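Local coordinates for 2-dehydro-3-deoxy-d-gluconate/2-dehydro-3-deoxy-phosphogluconate aldolase (PDB 4UXD), which belongs to the dihydrodipicolinate synthetase family of aldolases and folds as a TIM barrel, with four copies of the chain in the assembly, at residues Ala46-Ile51 with Arg87-Lys92; Gly226-Asn229 with Ile234-Leu237; Glu166-Leu171 with Met192-Leu197. All blocks are in the same frame, centred on the assembly; numbering follows the deposited sequence.

How the contacts relate
Contacts 1 and 3 lie in the helical layer of the (beta/alpha)8 barrel, while contact 2 sits at the carboxyl end of strand 222-224, where the chain turns into helix 233-240. Contact 1, partly buried, joins helix 44-56 to the loop that follows helix 76-88, with a water-bridged asparagine pair beside an isoleucine; no two contacts share a helix or strand. Contact 2 is buried and uses methyl groups and a bridging water. Contact 3, buried and wholly apolar across its interface, packs helix 165-174 on helix 188-195. Contacts 1 and 2 touch, Leu50 CD1 lying 3.6 Å from Asn229 O. Contact 3 lies across the chain's centre from contact 1, their centres about 33 Å apart.

Contact 1: residues Ala46-Ile51 with Arg87-Lys92; sequences ATNILI and RENSKK
Helix 44-56 runs beside the C-terminal end of helix 76-88 and the loop that follows it, with CA of Asn48 7.2 Å from CA of Asn89 and Ile51 next to Ser90. These are neighbouring helices in the outer layer of the (beta/alpha)8 barrel, and the loop leads on to strand 95-97. Ile51 points at the loop and makes its apolar part. Its CG2 branch, anti to the backbone N, reaches the peptide carbonyl and lies 3.5 Å from Asn89 O. The same methyl packs on Ser90 CB at 3.6 Å, while the other branch brings CD1 alongside Asn89 CB. Phe85 of helix 76-88 also touches Ile51 and Asn48. Beside it, the amides of Asn48 and Asn89 stand nearly perpendicular, their planes 83° apart. No direct hydrogen bond joins them; instead a water accepts from Asn48 ND2 at 3.0 Å and donates weakly to Asn89 OD1. Each amide has a second partner nearby in the chain: Asn48 OD1 meets Lys52 NZ one turn on, and Asn89 ND2 binds Phe85 O of helix 76-88. The loop is also braced from within. Ser90 OG accepts from Lys92 N at 3.0 Å in an ST turn and is hydrogen-bonded to Glu55 of helix 44-56 as well, a polar link between the two elements beside the isoleucine. Arg87 curls back to the turn, which meets the guanidinium at its edge, with NH1 in a salt bridge to Glu119. Its NH2 serves two carbonyls, and the bond to Ser90 O, 2.9 Å long, is nearly straight at 165° and close to the guanidinium plane.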
ATOM      1  N   ALA A  46      -9.337  18.565 -34.333  1.00 34.79           N
ATOM      2  CA  ALA A  46      -8.399  18.933 -33.260  1.00 36.63           C
ATOM      3  C   ALA A  46      -7.176  18.006 -33.243  1.00 36.80           C
ATOM      4  O   ALA A  46      -6.056  18.458 -33.010  1.00 38.09           O
ATOM      5  CB  ALA A  46      -9.088  18.917 -31.915  1.00 37.82           C
ATOM      6  N   THR A  47      -7.390  16.719 -33.511  1.00 30.86           N
ATOM      7  CA  THR A  47      -6.289  15.769 -33.611  1.00 31.67           C
ATOM      8  C   THR A  47      -5.270  16.248 -34.646  1.00 37.36           C
ATOM      9  O   THR A  47      -4.073  16.010 -34.510  1.00 38.49           O
ATOM     10  CB  THR A  47      -6.794  14.361 -33.992  1.00 31.86           C
ATOM     11  OG1 THR A  47      -7.750  13.925 -33.029  1.00 27.68           O
ATOM     12  CG2 THR A  47      -5.657  13.350 -34.055  1.00 36.06           C
ATOM     13  N   ASN A  48      -5.754  16.919 -35.685  1.00 44.79           N
ATOM     14  CA  ASN A  48      -4.878  17.467 -36.716  1.00 40.21           C
ATOM     15  C   ASN A  48      -4.146  18.699 -36.183  1.00 33.54           C
ATOM     16  O   ASN A  48      -2.951  18.878 -36.399  1.00 31.18           O
ATOM     17  CB  ASN A  48      -5.678  17.816 -37.972  1.00 30.13           C
ATOM     18  CG  ASN A  48      -4.808  17.892 -39.210  1.00 43.95           C
ATOM     19  OD1 ASN A  48      -4.317  18.962 -39.572  1.00 42.94           O
ATOM     20  ND2 ASN A  48      -4.609  16.754 -39.866  1.00 47.67           N
ATOM     21  N   ILE A  49      -4.875  19.543 -35.473  1.00 30.08           N
ATOM     22  CA  ILE A  49      -4.288  20.722 -34.866  1.00 35.98           C
ATOM     23  C   ILE A  49      -3.129  20.304 -33.987  1.00 36.65           C
ATOM     24  O   ILE A  49      -2.099  20.967 -33.959  1.00 38.47           O
ATOM     25  CB  ILE A  49      -5.337  21.498 -34.060  1.00 38.81           C
ATOM     26  CG1 ILE A  49      -6.252  22.240 -35.043  1.00 38.75           C
ATOM     27  CG2 ILE A  49      -4.682  22.479 -33.095  1.00 31.46           C
ATOM     28  CD1 ILE A  49      -7.598  22.661 -34.478  1.00 45.17           C
ATOM     29  N   LEU A  50      -3.306  19.168 -33.314  1.00 41.36           N
ATOM     30  CA  LEU A  50      -2.321  18.621 -32.392  1.00 42.33           C
ATOM     31  C   LEU A  50      -1.106  18.046 -33.113  1.00 35.97           C
ATOM     32  O   LEU A  50       0.046  18.304 -32.729  1.00 31.23           O
ATOM     33  CB  LEU A  50      -2.967  17.534 -31.525  1.00 42.31           C
ATOM     34  CG  LEU A  50      -2.004  16.742 -30.628  1.00 42.66           C
ATOM     35  CD1 LEU A  50      -1.221  17.683 -29.730  1.00 33.90           C
ATOM     36  CD2 LEU A  50      -2.752  15.703 -29.800  1.00 37.36           C
ATOM     37  N   ILE A  51      -1.373  17.235 -34.130  1.00 28.66           N
ATOM     38  CA  ILE A  51      -0.323  16.676 -34.972  1.00 30.91           C
ATOM     39  C   ILE A  51       0.552  17.775 -35.567  1.00 37.86           C
ATOM     40  O   ILE A  51       1.756  17.604 -35.711  1.00 44.10           O
ATOM     41  CB  ILE A  51      -0.922  15.835 -36.117  1.00 38.71           C
ATOM     42  CG1 ILE A  51      -1.521  14.548 -35.563  1.00 33.69           C
ATOM     43  CG2 ILE A  51       0.133  15.483 -37.162  1.00 38.71           C
ATOM     44  CD1 ILE A  51      -2.496  13.890 -36.482  1.00 36.00           C
ATOM     45  N   ARG A  87      -1.792   8.026 -38.582  1.00 26.78           N
ATOM     46  CA  ARG A  87      -0.862   7.488 -39.569  1.00 38.28           C
ATOM     47  C   ARG A  87      -1.037   8.186 -40.905  1.00 36.27           C
ATOM     48  O   ARG A  87      -0.086   8.295 -41.668  1.00 36.15           O
ATOM     49  CB  ARG A  87      -1.040   5.969 -39.743  1.00 31.91           C
ATOM     50  CG  ARG A  87      -0.341   5.352 -40.979  1.00 28.95           C
ATOM     51  CD  ARG A  87       1.198   5.285 -40.898  1.00 28.23           C
ATOM     52  NE  ARG A  87       1.851   6.582 -40.707  1.00 23.27           N
ATOM     53  CZ  ARG A  87       3.105   6.737 -40.292  1.00 26.24           C
ATOM     54  NH1 ARG A  87       3.874   5.684 -40.035  1.00 28.51           N
ATOM     55  NH2 ARG A  87       3.596   7.952 -40.121  1.00 30.00           N
ATOM     56  N   GLU A  88      -2.248   8.666 -41.177  1.00 36.55           N
ATOM     57  CA  GLU A  88      -2.550   9.246 -42.475  1.00 40.12           C
ATOM     58  C   GLU A  88      -2.360  10.757 -42.534  1.00 39.56           C
ATOM     59  O   GLU A  88      -2.485  11.359 -43.607  1.00 42.28           O
ATOM     60  CB  GLU A  88      -3.983   8.915 -42.875  1.00 42.68           C
ATOM     61  CG  GLU A  88      -4.145   7.554 -43.499  1.00 45.61           C
ATOM     62  CD  GLU A  88      -5.585   7.262 -43.850  1.00 53.79           C
ATOM     63  OE1 GLU A  88      -6.448   8.140 -43.607  1.00 50.10           O
ATOM     64  OE2 GLU A  88      -5.850   6.158 -44.366  1.00 52.82           O
ATOM     65  N   ASN A  89      -2.052  11.375 -41.402  1.00 31.77           N
ATOM     66  CA  ASN A  89      -1.930  12.825 -41.374  1.00 29.71           C
ATOM     67  C   ASN A  89      -0.618  13.291 -40.787  1.00 26.04           C
ATOM     68  O   ASN A  89      -0.464  14.447 -40.400  1.00 36.33           O
ATOM     69  CB  ASN A  89      -3.110  13.412 -40.626  1.00 40.04           C
ATOM     70  CG  ASN A  89      -4.393  13.301 -41.430  1.00 40.85           C
ATOM     71  OD1 ASN A  89      -4.624  14.080 -42.350  1.00 48.92           O
ATOM     72  ND2 ASN A  89      -5.212  12.310 -41.110  1.00 42.09           N
ATOM     73  N   SER A  90       0.343  12.382 -40.778  1.00 24.08           N
ATOM     74  CA  SER A  90       1.693  12.690 -40.349  1.00 40.12           C
ATOM     75  C   SER A  90       2.654  11.643 -40.880  1.00 37.50           C
ATOM     76  O   SER A  90       2.309  10.469 -40.958  1.00 33.58           O
ATOM     77  CB  SER A  90       1.783  12.746 -38.821  1.00 38.12           C
ATOM     78  OG  SER A  90       3.138  12.819 -38.401  1.00 34.18           O
ATOM     79  N   LYS A  91       3.860  12.069 -41.231  1.00 36.82           N
ATOM     80  CA  LYS A  91       4.901  11.133 -41.635  1.00 40.16           C
ATOM     81  C   LYS A  91       5.931  10.942 -40.524  1.00 38.29           C
ATOM     82  O   LYS A  91       6.999  10.367 -40.742  1.00 32.63           O
ATOM     83  CB  LYS A  91       5.571  11.610 -42.930  1.00 54.88           C
ATOM     84  CG  LYS A  91       4.696  11.390 -44.167  1.00 56.06           C
ATOM     85  CD  LYS A  91       5.403  11.789 -45.450  1.00 73.43           C
ATOM     86  CE  LYS A  91       6.256  10.659 -46.004  1.00 65.91           C
ATOM     87  NZ  LYS A  91       6.858  11.026 -47.319  1.00 60.88           N
ATOM     88  N   LYS A  92       5.611  11.428 -39.328  1.00 44.68           N
ATOM     89  CA  LYS A  92       6.423  11.123 -38.159  1.00 33.69           C
ATOM     90  C   LYS A  92       6.329   9.633 -37.908  1.00 31.45           C
ATOM     91  O   LYS A  92       5.293   9.024 -38.172  1.00 27.55           O
ATOM     92  CB  LYS A  92       5.957  11.895 -36.926  1.00 37.25           C
ATOM     93  CG  LYS A  92       6.289  13.376 -36.937  1.00 31.38           C
ATOM     94  CD  LYS A  92       7.767  13.601 -36.782  1.00 24.89           C
ATOM     95  CE  LYS A  92       8.051  15.054 -36.577  1.00 17.18           C
ATOM     96  NZ  LYS A  92       9.476  15.242 -36.277  1.00 24.86           N
TER
HETATM   97  O   HOH W   1      -3.293  17.150 -42.521  1.00 40.83           O

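Contact 2: residues Gly226-Asn229 with Ile234-Leu237; sequences GTTN and IVRL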
ATOM      1  N   GLY A 226       4.153  13.648 -21.688  1.00 16.37           N
ATOM      2  CA  GLY A 226       2.843  14.185 -22.009  1.00 27.15           C
ATOM      3  C   GLY A 226       2.762  15.700 -22.166  1.00 31.98           C
ATOM      4  O   GLY A 226       1.897  16.208 -22.876  1.00 29.88           O
ATOM      5  N   THR A 227       3.643  16.433 -21.501  1.00 26.46           N
ATOM      6  CA  THR A 227       3.610  17.882 -21.599  1.00 30.32           C
ATOM      7  C   THR A 227       3.921  18.387 -23.015  1.00 32.38           C
ATOM      8  O   THR A 227       3.669  19.552 -23.319  1.00 34.37           O
ATOM      9  CB  THR A 227       4.601  18.528 -20.627  1.00 32.46           C
ATOM     10  OG1 THR A 227       5.946  18.155 -20.979  1.00 24.75           O
ATOM     11  CG2 THR A 227       4.274  18.111 -19.201  1.00 24.49           C
ATOM     12  N   THR A 228       4.451  17.525 -23.877  1.00 17.07           N
ATOM     13  CA  THR A 228       4.737  17.928 -25.250  1.00 30.89           C
ATOM     14  C   THR A 228       3.449  18.158 -26.059  1.00 32.26           C
ATOM     15  O   THR A 228       3.501  18.678 -27.163  1.00 19.57           O
ATOM     16  CB  THR A 228       5.618  16.895 -25.986  1.00 26.58           C
ATOM     17  OG1 THR A 228       4.939  15.634 -26.065  1.00 23.57           O
ATOM     18  CG2 THR A 228       6.933  16.721 -25.260  1.00 29.30           C
ATOM     19  N   ASN A 229       2.302  17.789 -25.500  1.00 21.78           N
ATOM     20  CA  ASN A 229       1.032  18.037 -26.156  1.00 29.02           C
ATOM     21  C   ASN A 229       0.719  19.537 -26.284  1.00 35.94           C
ATOM     22  O   ASN A 229      -0.148  19.928 -27.061  1.00 33.01           O
ATOM     23  CB  ASN A 229      -0.099  17.341 -25.395  1.00 28.23           C
ATOM     24  CG  ASN A 229      -0.188  15.870 -25.701  1.00 25.87           C
ATOM     25  OD1 ASN A 229      -0.769  15.473 -26.710  1.00 20.58           O
ATOM     26  ND2 ASN A 229       0.383  15.042 -24.827  1.00 23.73           N
ATOM     27  N   ILE A 234      10.099  20.213 -22.817  1.00 37.95           N
ATOM     28  CA  ILE A 234      10.811  18.946 -22.859  1.00 34.56           C
ATOM     29  C   ILE A 234      11.711  18.814 -24.081  1.00 30.86           C
ATOM     30  O   ILE A 234      12.782  18.223 -23.984  1.00 33.95           O
ATOM     31  CB  ILE A 234       9.829  17.756 -22.829  1.00 37.34           C
ATOM     32  CG1 ILE A 234       9.378  17.490 -21.394  1.00 30.58           C
ATOM     33  CG2 ILE A 234      10.452  16.474 -23.428  1.00 25.58           C
ATOM     34  CD1 ILE A 234      10.475  16.988 -20.471  1.00 39.00           C
ATOM     35  N   VAL A 235      11.298  19.345 -25.228  1.00 28.54           N
ATOM     36  CA  VAL A 235      12.091  19.152 -26.446  1.00 37.34           C
ATOM     37  C   VAL A 235      13.341  20.050 -26.487  1.00 40.87           C
ATOM     38  O   VAL A 235      14.421  19.596 -26.896  1.00 30.24           O
ATOM     39  CB  VAL A 235      11.255  19.389 -27.703  1.00 35.58           C
ATOM     40  CG1 VAL A 235      12.113  19.195 -28.965  1.00 39.99           C
ATOM     41  CG2 VAL A 235      10.080  18.441 -27.718  1.00 28.61           C
ATOM     42  N   ARG A 236      13.191  21.309 -26.079  1.00 34.62           N
ATOM     43  CA  ARG A 236      14.340  22.192 -25.884  1.00 38.06           C
ATOM     44  C   ARG A 236      15.351  21.504 -24.977  1.00 38.14           C
ATOM     45  O   ARG A 236      16.527  21.397 -25.317  1.00 40.74           O
ATOM     46  CB  ARG A 236      13.920  23.542 -25.279  1.00 36.95           C
ATOM     47  CG  ARG A 236      12.943  24.332 -26.151  1.00 40.33           C
ATOM     48  CD  ARG A 236      12.761  25.772 -25.688  1.00 27.69           C
ATOM     49  NE  ARG A 236      11.786  25.897 -24.613  1.00 30.72           N
ATOM     50  CZ  ARG A 236      12.067  26.154 -23.335  1.00 41.11           C
ATOM     51  NH1 ARG A 236      13.322  26.330 -22.924  1.00 34.54           N
ATOM     52  NH2 ARG A 236      11.071  26.243 -22.455  1.00 37.80           N
ATOM     53  N   LEU A 237      14.870  21.023 -23.834  1.00 37.96           N
ATOM     54  CA  LEU A 237      15.702  20.330 -22.857  1.00 36.92           C
ATOM     55  C   LEU A 237      16.580  19.267 -23.496  1.00 34.03           C
ATOM     56  O   LEU A 237      17.800  19.275 -23.322  1.00 41.27           O
ATOM     57  CB  LEU A 237      14.826  19.692 -21.782  1.00 29.55           C
ATOM     58  CG  LEU A 237      15.535  18.982 -20.632  1.00 34.31           C
ATOM     59  CD1 LEU A 237      14.612  18.945 -19.443  1.00 33.76           C
ATOM     60  CD2 LEU A 237      15.986  17.557 -20.973  1.00 31.85           C
TER
HETATM   61  O   HOH W   2       7.241  19.617 -22.764  1.00 31.70           O
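The short 3-10 turn Gly226-Asn229 and the first turn of helix 233-240 come together with CA of Thr228 6.6 Å from CA of Ile234. Only four residues separate the segments, so this is a local fold-back after strand 222-224 of the barrel. Ile234 is the central side chain, reached by both threonines. Thr227 crosses it at about a right angle and sets OG1 3.5 Å from Ile234 CG1. Thr228 comes in with its methyl: CG2, anti to the carbonyl carbon, lies 3.9 Å from Ile234 CB and also faces CG2 of the same residue. Further along, this methyl meets Val235 CG2 more loosely. No direct hydrogen bond spans the contact, but a water does. It donates to Thr227 OG1 at 2.6 Å and accepts from Ile234 N at 2.9 Å, satisfying an N-H at the start of the helix. Thr227 OG1 is held again by Asp209, and Thr228 OG1 by Cys225 O. Within the turn, Gly226 O accepts from both the backbone N and the side chain of Asn229; ND2 approaches it in the carbonyl plane, on a lone pair, 2.7 Å away, and also bonds to Pro31 O. A bound glycerol sits close to Thr227. Around this joint, Thr228 and Ile234 rest on Ile28 of strand 27-31, Thr227 on Met260 and Ile234 on Val256 of helix 245-264, and Ile234 on Leu212 of helix 212-217.

Contact 3: residues Glu166-Leu171 with Met192-Leu197; sequences ETVKNL and MEMLSL
No ring or other flat group mediates the meeting of Val168 and Lys169 with Met194 and Leu197; the contact is made by aliphatic chains and a thioether, and it carries no hydrogen bond. It joins two successive helices of the (beta/alpha)8 barrel, 165-174 and 188-195, which flank strand 178-183 in the chain. Leu197, at the end of the second segment, points at the first and fits its two methyls to neighbouring residues. CD1 lies against the body of Val168, 3.8 Å from its CB. CD2 presses on the aliphatic part of Lys169, 3.6 Å from CB, with CG and CD of the lysine a little farther away. The lysine chain crosses the leucine at about a right angle and then bends at chi3 (57°), carrying its ammonium away from the contact to Glu166. There NZ forms a salt bridge with Glu166 OE1, 2.9 Å away, one turn back on the same helix. Leu197 also has a polar tie, its carbonyl accepting from Lys172 NZ of helix 165-174. Met194 adds a second patch of packing, touching Pro165 and Asn155 as well, and a bound glycerol lies near it. On the far flank Met192 packs on Ile257 of a neighbouring subunit. Bends at chi2 and chi3 turn the methionine tip to Val168, where Met194 CE rests 3.9 Å from Val168 CG2 and the sulfur follows just behind.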
ATOM      1  N   GLU A 166      13.682  -8.349 -14.686  1.00 26.21           N
ATOM      2  CA  GLU A 166      14.068  -9.697 -15.068  1.00 24.21           C
ATOM      3  C   GLU A 166      13.190 -10.200 -16.193  1.00 27.49           C
ATOM      4  O   GLU A 166      13.679 -10.780 -17.158  1.00 33.24           O
ATOM      5  CB  GLU A 166      13.968 -10.639 -13.867  1.00 33.54           C
ATOM      6  CG  GLU A 166      14.309 -12.094 -14.158  1.00 41.36           C
ATOM      7  CD  GLU A 166      15.782 -12.315 -14.471  1.00 55.54           C
ATOM      8  OE1 GLU A 166      16.626 -11.485 -14.053  1.00 55.78           O
ATOM      9  OE2 GLU A 166      16.097 -13.330 -15.133  1.00 58.79           O
ATOM     10  N   THR A 167      11.888  -9.979 -16.057  1.00 24.17           N
ATOM     11  CA  THR A 167      10.929 -10.442 -17.043  1.00 25.51           C
ATOM     12  C   THR A 167      11.151  -9.743 -18.387  1.00 25.33           C
ATOM     13  O   THR A 167      10.891 -10.321 -19.449  1.00 27.60           O
ATOM     14  CB  THR A 167       9.476 -10.206 -16.546  1.00 25.15           C
ATOM     15  OG1 THR A 167       9.329 -10.755 -15.230  1.00 24.88           O
ATOM     16  CG2 THR A 167       8.450 -10.844 -17.481  1.00 16.58           C
ATOM     17  N   VAL A 168      11.640  -8.507 -18.347  1.00 16.07           N
ATOM     18  CA  VAL A 168      11.856  -7.767 -19.573  1.00 25.17           C
ATOM     19  C   VAL A 168      13.119  -8.303 -20.249  1.00 30.98           C
ATOM     20  O   VAL A 168      13.151  -8.492 -21.468  1.00 22.33           O
ATOM     21  CB  VAL A 168      11.986  -6.266 -19.323  1.00 27.64           C
ATOM     22  CG1 VAL A 168      12.093  -5.527 -20.640  1.00 31.22           C
ATOM     23  CG2 VAL A 168      10.796  -5.759 -18.555  1.00 30.49           C
ATOM     24  N   LYS A 169      14.147  -8.550 -19.438  1.00 32.52           N
ATOM     25  CA  LYS A 169      15.379  -9.184 -19.889  1.00 32.09           C
ATOM     26  C   LYS A 169      15.083 -10.499 -20.597  1.00 33.30           C
ATOM     27  O   LYS A 169      15.526 -10.719 -21.724  1.00 36.98           O
ATOM     28  CB  LYS A 169      16.313  -9.428 -18.712  1.00 31.15           C
ATOM     29  CG  LYS A 169      17.601 -10.120 -19.068  1.00 27.82           C
ATOM     30  CD  LYS A 169      18.592 -10.068 -17.909  1.00 48.61           C
ATOM     31  CE  LYS A 169      18.036 -10.683 -16.622  1.00 59.85           C
ATOM     32  NZ  LYS A 169      19.040 -10.681 -15.501  1.00 66.01           N
ATOM     33  N   ASN A 170      14.319 -11.365 -19.946  1.00 30.67           N
ATOM     34  CA  ASN A 170      13.966 -12.640 -20.552  1.00 31.56           C
ATOM     35  C   ASN A 170      13.313 -12.470 -21.918  1.00 31.82           C
ATOM     36  O   ASN A 170      13.743 -13.085 -22.889  1.00 36.58           O
ATOM     37  CB  ASN A 170      13.038 -13.432 -19.633  1.00 33.68           C
ATOM     38  CG  ASN A 170      13.770 -14.053 -18.460  1.00 47.77           C
ATOM     39  OD1 ASN A 170      14.998 -14.173 -18.473  1.00 37.16           O
ATOM     40  ND2 ASN A 170      13.017 -14.464 -17.444  1.00 49.77           N
ATOM     41  N   LEU A 171      12.277 -11.641 -21.997  1.00 32.92           N
ATOM     42  CA  LEU A 171      11.580 -11.436 -23.258  1.00 35.72           C
ATOM     43  C   LEU A 171      12.514 -10.839 -24.304  1.00 36.37           C
ATOM     44  O   LEU A 171      12.380 -11.103 -25.514  1.00 32.46           O
ATOM     45  CB  LEU A 171      10.373 -10.520 -23.066  1.00 31.46           C
ATOM     46  CG  LEU A 171       9.191 -11.053 -22.271  1.00 26.20           C
ATOM     47  CD1 LEU A 171       8.372  -9.869 -21.780  1.00 29.44           C
ATOM     48  CD2 LEU A 171       8.342 -11.987 -23.125  1.00 26.09           C
ATOM     49  N   MET A 192      16.863   2.417 -13.054  1.00 30.18           N
ATOM     50  CA  MET A 192      18.251   2.059 -13.292  1.00 22.56           C
ATOM     51  C   MET A 192      18.375   0.552 -13.598  1.00 24.60           C
ATOM     52  O   MET A 192      19.197   0.157 -14.430  1.00 19.65           O
ATOM     53  CB  MET A 192      19.116   2.454 -12.097  1.00 22.39           C
ATOM     54  CG  MET A 192      19.142   3.953 -11.808  1.00 36.48           C
ATOM     55  SD  MET A 192      19.998   4.371 -10.276  1.00 36.33           S
ATOM     56  CE  MET A 192      21.638   4.731 -10.916  1.00 33.36           C
ATOM     57  N   GLU A 193      17.579  -0.291 -12.935  1.00 23.08           N
ATOM     58  CA  GLU A 193      17.537  -1.710 -13.313  1.00 19.57           C
ATOM     59  C   GLU A 193      17.178  -1.839 -14.785  1.00 22.83           C
ATOM     60  O   GLU A 193      17.829  -2.598 -15.501  1.00 30.18           O
ATOM     61  CB  GLU A 193      16.539  -2.515 -12.469  1.00 16.91           C
ATOM     62  CG  GLU A 193      16.952  -2.708 -10.979  1.00 30.55           C
ATOM     63  CD  GLU A 193      15.867  -3.408 -10.131  1.00 26.61           C
ATOM     64  OE1 GLU A 193      14.729  -2.899 -10.042  1.00 36.43           O
ATOM     65  OE2 GLU A 193      16.141  -4.463  -9.545  1.00 19.61           O
ATOM     66  N   MET A 194      16.154  -1.098 -15.241  1.00 22.73           N
ATOM     67  CA  MET A 194      15.732  -1.143 -16.644  1.00 21.48           C
ATOM     68  C   MET A 194      16.874  -0.653 -17.557  1.00 30.50           C
ATOM     69  O   MET A 194      17.148  -1.250 -18.617  1.00 26.98           O
ATOM     70  CB  MET A 194      14.462  -0.302 -16.891  1.00 20.35           C
ATOM     71  CG  MET A 194      13.153  -0.807 -16.240  1.00 25.91           C
ATOM     72  SD  MET A 194      12.603  -2.493 -16.687  1.00 25.08           S
ATOM     73  CE  MET A 194      10.824  -2.344 -16.597  1.00 27.74           C
ATOM     74  N   LEU A 195      17.541   0.423 -17.142  1.00 23.02           N
ATOM     75  CA  LEU A 195      18.686   0.955 -17.881  1.00 24.19           C
ATOM     76  C   LEU A 195      19.810  -0.056 -18.029  1.00 28.83           C
ATOM     77  O   LEU A 195      20.583   0.008 -18.979  1.00 25.50           O
ATOM     78  CB  LEU A 195      19.237   2.203 -17.201  1.00 26.42           C
ATOM     79  CG  LEU A 195      18.437   3.496 -17.366  1.00 28.38           C
ATOM     80  CD1 LEU A 195      19.061   4.580 -16.481  1.00 26.73           C
ATOM     81  CD2 LEU A 195      18.385   3.946 -18.834  1.00 27.19           C
ATOM     82  N   SER A 196      19.906  -0.992 -17.088  1.00 34.81           N
ATOM     83  CA  SER A 196      20.924  -2.037 -17.165  1.00 35.28           C
ATOM     84  C   SER A 196      20.664  -3.006 -18.330  1.00 33.40           C
ATOM     85  O   SER A 196      21.513  -3.834 -18.650  1.00 33.20           O
ATOM     86  CB  SER A 196      20.998  -2.816 -15.848  1.00 25.75           C
ATOM     87  OG  SER A 196      20.534  -4.144 -16.020  1.00 36.42           O
ATOM     88  N   LEU A 197      19.483  -2.900 -18.936  1.00 34.24           N
ATOM     89  CA  LEU A 197      19.107  -3.693 -20.106  1.00 34.47           C
ATOM     90  C   LEU A 197      19.386  -2.912 -21.385  1.00 38.94           C
ATOM     91  O   LEU A 197      19.152  -3.403 -22.493  1.00 46.21           O
ATOM     92  CB  LEU A 197      17.615  -4.075 -20.067  1.00 32.95           C
ATOM     93  CG  LEU A 197      17.051  -4.788 -18.835  1.00 40.50           C
ATOM     94  CD1 LEU A 197      15.562  -4.974 -19.004  1.00 41.42           C
ATOM     95  CD2 LEU A 197      17.720  -6.127 -18.603  1.00 36.55           C
TER